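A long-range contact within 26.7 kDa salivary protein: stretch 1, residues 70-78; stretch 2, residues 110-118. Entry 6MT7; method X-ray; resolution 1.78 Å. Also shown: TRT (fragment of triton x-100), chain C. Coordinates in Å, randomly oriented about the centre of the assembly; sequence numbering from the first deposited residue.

Stretch 1, residues 70-78: EQFNSRSVA
Stretch 2, residues 110-118: NDLRTAFYG

Two helix ends meet here at a steep angle. Helix 70-74 and helix 110-115, each begun earlier in the chain, run with their N-to-C directions 78° apart and their axes 9.7 Å apart at closest approach. The register is set by F72 and A115, whose CA atoms lie 5.6 Å from each other. R75 (phi/psi -94/6) is the first residue to leave helical phi/psi; S76 in a left-handed conformation (57/43) and extended V77 (-112/134, chi1 t) follow, and V77 N bonds back to F72 O at 3.0 Å.

Along stretch 2, N110 stays outside the contact, but T114 N donates to N110 O at 2.9 Å. D111 (chi1 m) points toward stretch 1. The carboxylate carbon, D111 CG, lies 3.7 Å from V77 CG1, and a water donates to both D111 OD2 and A78 O, its oxygen 2.6 Å from each. L112 (m, t) starts away from stretch 1, yet its end returns, bringing L112 CD2 to 3.3 Å from F72 CZ. The CA-to-CB bond of F72 (chi1 m, chi2 -92°) runs sideways, but the end of the ring comes nearer, and its apolar surface meets L112 CD2 and A115 CB.

R113 turns its chain elsewhere, and R113 NE and NH2 both donate to G118 O, each at 2.9 Å. T114 (m) offers a methyl to V77, with T114 CG2 3.7 Å from V77 CG2, and a carbonyl to R75: R75 NH2 donates to T114 O at 2.9 Å and R75 NE to the same atom at 3.2 Å. With chi1 to chi3 all m and chi4 118°, R75 holds T114 O at the guanidinium edge, near its plane, where N-H groups point.

A115 is small, and the chains come close here. A115 CB sits over one face of the F72 ring, 4.3 Å from F72 CD1, and 4.4 Å from V77 CG2. Its carbonyl accepts a nearly straight bond (168°) from Q71 NE2, 3.0 Å from A115 O; Q71 is t, p.

F116 (-111/23, chi1 m, chi2 -88°) leaves helical geometry. The F116 ring carries Q71 CG over one face, 3.8 Å from the ring centroid in a CH-pi contact, and the Triton fragment over the opposite face. Y117, left-handed at 58/38 with chi1 m and chi2 -79°, lays its ring flat against the R75 guanidinium, centres 4.2 Å apart and planes at 12°. This stack leaves the guanidinium edge free for T114 O. R75 CD also lies 3.3 Å from Y117 OH. G118 (-92/18) ends the stretch, G118 N bonding to R113 O at 2.7 Å.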

# COMPACT_ATOMS: atom_id res chain seq x y z
N GLU A 70 -7.36 14.81 -5.54
CA GLU A 70 -8.38 13.91 -6.09
C GLU A 70 -8.98 13.03 -5.00
O GLU A 70 -10.19 12.76 -5.01
CB GLU A 70 -7.78 13.06 -7.20
CG GLU A 70 -8.74 12.04 -7.76
CD GLU A 70 -8.17 11.27 -8.94
OE1 GLU A 70 -7.04 11.58 -9.37
OE2 GLU A 70 -8.88 10.36 -9.43
N GLN A 71 -8.16 12.57 -4.05
CA GLN A 71 -8.71 11.78 -2.96
C GLN A 71 -9.75 12.58 -2.19
O GLN A 71 -10.84 12.08 -1.89
CB GLN A 71 -7.60 11.29 -2.02
CG GLN A 71 -8.11 10.26 -1.00
CD GLN A 71 -8.19 8.86 -1.61
OE1 GLN A 71 -7.59 8.60 -2.65
NE2 GLN A 71 -8.94 7.98 -0.98
N PHE A 72 -9.42 13.83 -1.85
CA PHE A 72 -10.38 14.66 -1.12
C PHE A 72 -11.64 14.87 -1.95
O PHE A 72 -12.76 14.70 -1.46
CB PHE A 72 -9.75 16.00 -0.76
CG PHE A 72 -8.86 15.94 0.44
CD1 PHE A 72 -9.37 16.22 1.70
CD2 PHE A 72 -7.52 15.65 0.31
CE1 PHE A 72 -8.54 16.19 2.81
CE2 PHE A 72 -6.69 15.60 1.42
CZ PHE A 72 -7.21 15.87 2.67
N ASN A 73 -11.47 15.25 -3.22
CA ASN A 73 -12.64 15.53 -4.05
C ASN A 73 -13.52 14.30 -4.20
O ASN A 73 -14.76 14.40 -4.13
CB ASN A 73 -12.19 16.04 -5.42
CG ASN A 73 -11.65 17.46 -5.36
OD1 ASN A 73 -12.03 18.25 -4.50
ND2 ASN A 73 -10.75 17.78 -6.28
N SER A 74 -12.92 13.13 -4.41
CA SER A 74 -13.72 11.94 -4.64
C SER A 74 -14.48 11.51 -3.39
O SER A 74 -15.55 10.89 -3.49
CB SER A 74 -12.83 10.80 -5.14
OG SER A 74 -11.98 10.35 -4.09
N ARG A 75 -13.96 11.84 -2.21
CA ARG A 75 -14.59 11.52 -0.94
C ARG A 75 -15.47 12.65 -0.41
O ARG A 75 -15.97 12.55 0.72
CB ARG A 75 -13.51 11.19 0.10
CG ARG A 75 -12.60 10.03 -0.31
CD ARG A 75 -13.21 8.69 0.02
NE ARG A 75 -13.49 8.59 1.44
CZ ARG A 75 -14.71 8.43 1.96
NH1 ARG A 75 -15.77 8.34 1.17
NH2 ARG A 75 -14.85 8.37 3.28
N SER A 76 -15.67 13.72 -1.20
CA SER A 76 -16.47 14.88 -0.79
C SER A 76 -15.96 15.51 0.50
O SER A 76 -16.75 15.88 1.38
CB SER A 76 -17.96 14.52 -0.66
OG SER A 76 -18.46 13.87 -1.83
N VAL A 77 -14.64 15.65 0.62
CA VAL A 77 -14.00 16.36 1.71
C VAL A 77 -13.37 17.63 1.15
O VAL A 77 -12.67 17.58 0.12
CB VAL A 77 -12.94 15.50 2.42
CG1 VAL A 77 -12.39 16.24 3.64
CG2 VAL A 77 -13.50 14.15 2.83
N ALA A 78 -13.58 18.75 1.84
CA ALA A 78 -13.00 20.02 1.40
C ALA A 78 -11.49 19.93 1.31
O ALA A 78 -10.83 19.33 2.16
CB ALA A 78 -13.40 21.13 2.37
N ASN A 110 -8.78 14.79 11.10
CA ASN A 110 -10.02 14.05 10.93
C ASN A 110 -10.51 14.08 9.49
O ASN A 110 -11.05 13.07 9.01
CB ASN A 110 -11.05 14.56 11.94
CG ASN A 110 -10.74 14.06 13.36
OD1 ASN A 110 -10.30 12.92 13.53
ND2 ASN A 110 -10.90 14.92 14.36
N ASP A 111 -10.29 15.18 8.75
CA ASP A 111 -10.60 15.18 7.32
C ASP A 111 -9.72 14.19 6.57
O ASP A 111 -10.16 13.56 5.60
CB ASP A 111 -10.41 16.57 6.73
CG ASP A 111 -11.59 17.49 6.98
OD1 ASP A 111 -12.68 17.02 7.36
OD2 ASP A 111 -11.41 18.71 6.80
N LEU A 112 -8.45 14.07 6.97
CA LEU A 112 -7.58 13.08 6.34
C LEU A 112 -8.04 11.67 6.65
O LEU A 112 -8.02 10.80 5.77
CB LEU A 112 -6.14 13.30 6.79
CG LEU A 112 -5.45 14.48 6.10
CD1 LEU A 112 -4.14 14.79 6.82
CD2 LEU A 112 -5.19 14.14 4.64
N ARG A 113 -8.45 11.41 7.89
CA ARG A 113 -8.99 10.09 8.21
C ARG A 113 -10.25 9.81 7.39
O ARG A 113 -10.45 8.68 6.91
CB ARG A 113 -9.27 9.98 9.71
CG ARG A 113 -7.98 10.03 10.53
CD ARG A 113 -8.23 9.87 12.02
NE ARG A 113 -8.85 8.58 12.32
CZ ARG A 113 -9.24 8.21 13.52
NH1 ARG A 113 -9.07 9.03 14.55
NH2 ARG A 113 -9.78 7.01 13.71
N THR A 114 -11.09 10.82 7.19
CA THR A 114 -12.27 10.63 6.34
C THR A 114 -11.86 10.28 4.91
O THR A 114 -12.36 9.33 4.31
CB THR A 114 -13.15 11.88 6.34
OG1 THR A 114 -13.60 12.18 7.67
CG2 THR A 114 -14.36 11.68 5.42
N ALA A 115 -10.94 11.07 4.34
CA ALA A 115 -10.57 10.88 2.94
C ALA A 115 -9.86 9.55 2.70
O ALA A 115 -10.01 8.96 1.62
CB ALA A 115 -9.70 12.04 2.47
N PHE A 116 -9.13 9.05 3.69
CA PHE A 116 -8.33 7.84 3.51
C PHE A 116 -8.87 6.66 4.30
O PHE A 116 -8.12 5.72 4.59
CB PHE A 116 -6.87 8.12 3.85
CG PHE A 116 -6.18 8.97 2.82
CD1 PHE A 116 -5.57 8.39 1.72
CD2 PHE A 116 -6.22 10.35 2.91
CE1 PHE A 116 -4.97 9.17 0.75
CE2 PHE A 116 -5.63 11.14 1.95
CZ PHE A 116 -5.00 10.55 0.87
N TYR A 117 -10.16 6.70 4.65
CA TYR A 117 -10.86 5.58 5.29
C TYR A 117 -10.19 5.17 6.60
O TYR A 117 -10.14 3.99 6.94
CB TYR A 117 -10.96 4.37 4.35
CG TYR A 117 -11.69 4.66 3.05
CD1 TYR A 117 -13.08 4.70 3.01
CD2 TYR A 117 -11.00 4.88 1.88
CE1 TYR A 117 -13.75 4.96 1.83
CE2 TYR A 117 -11.66 5.15 0.69
CZ TYR A 117 -13.04 5.17 0.68
OH TYR A 117 -13.69 5.44 -0.51
N GLY A 118 -9.71 6.16 7.34
CA GLY A 118 -9.05 5.92 8.61
C GLY A 118 -9.98 5.98 9.80
O GLY A 118 -9.55 6.14 10.94
C25 TRT C . -4.34 -2.69 14.24
O24 TRT C . -4.65 -1.81 13.17
C23 TRT C . -4.10 -0.50 13.33
C22 TRT C . -4.19 0.19 11.97
O21 TRT C . -3.85 1.58 12.04
C20 TRT C . -4.04 2.15 10.75
C19 TRT C . -3.86 3.65 10.83
O18 TRT C . -2.48 3.97 10.69
C17 TRT C . -2.10 4.90 11.68
C16 TRT C . -1.92 6.28 11.08
O15 TRT C . -0.63 6.39 10.45
C12 TRT C . -0.44 7.38 9.51
C13 TRT C . -1.20 8.54 9.53
C14 TRT C . -1.00 9.54 8.57
C11 TRT C . 0.53 7.22 8.52
C10 TRT C . 0.73 8.21 7.57
C9 TRT C . -0.03 9.38 7.58
C6 TRT C . 0.21 10.42 6.53
C8 TRT C . 1.04 11.52 7.20
C7 TRT C . 1.06 9.83 5.41
C5 TRT C . -1.12 11.04 6.05
C1 TRT C . -2.12 10.29 5.15
C2 TRT C . -2.36 8.82 5.48
C4 TRT C . -3.46 11.01 5.28
C3 TRT C . -1.77 10.37 3.67
O HOH W 1 -10.34 19.82 4.65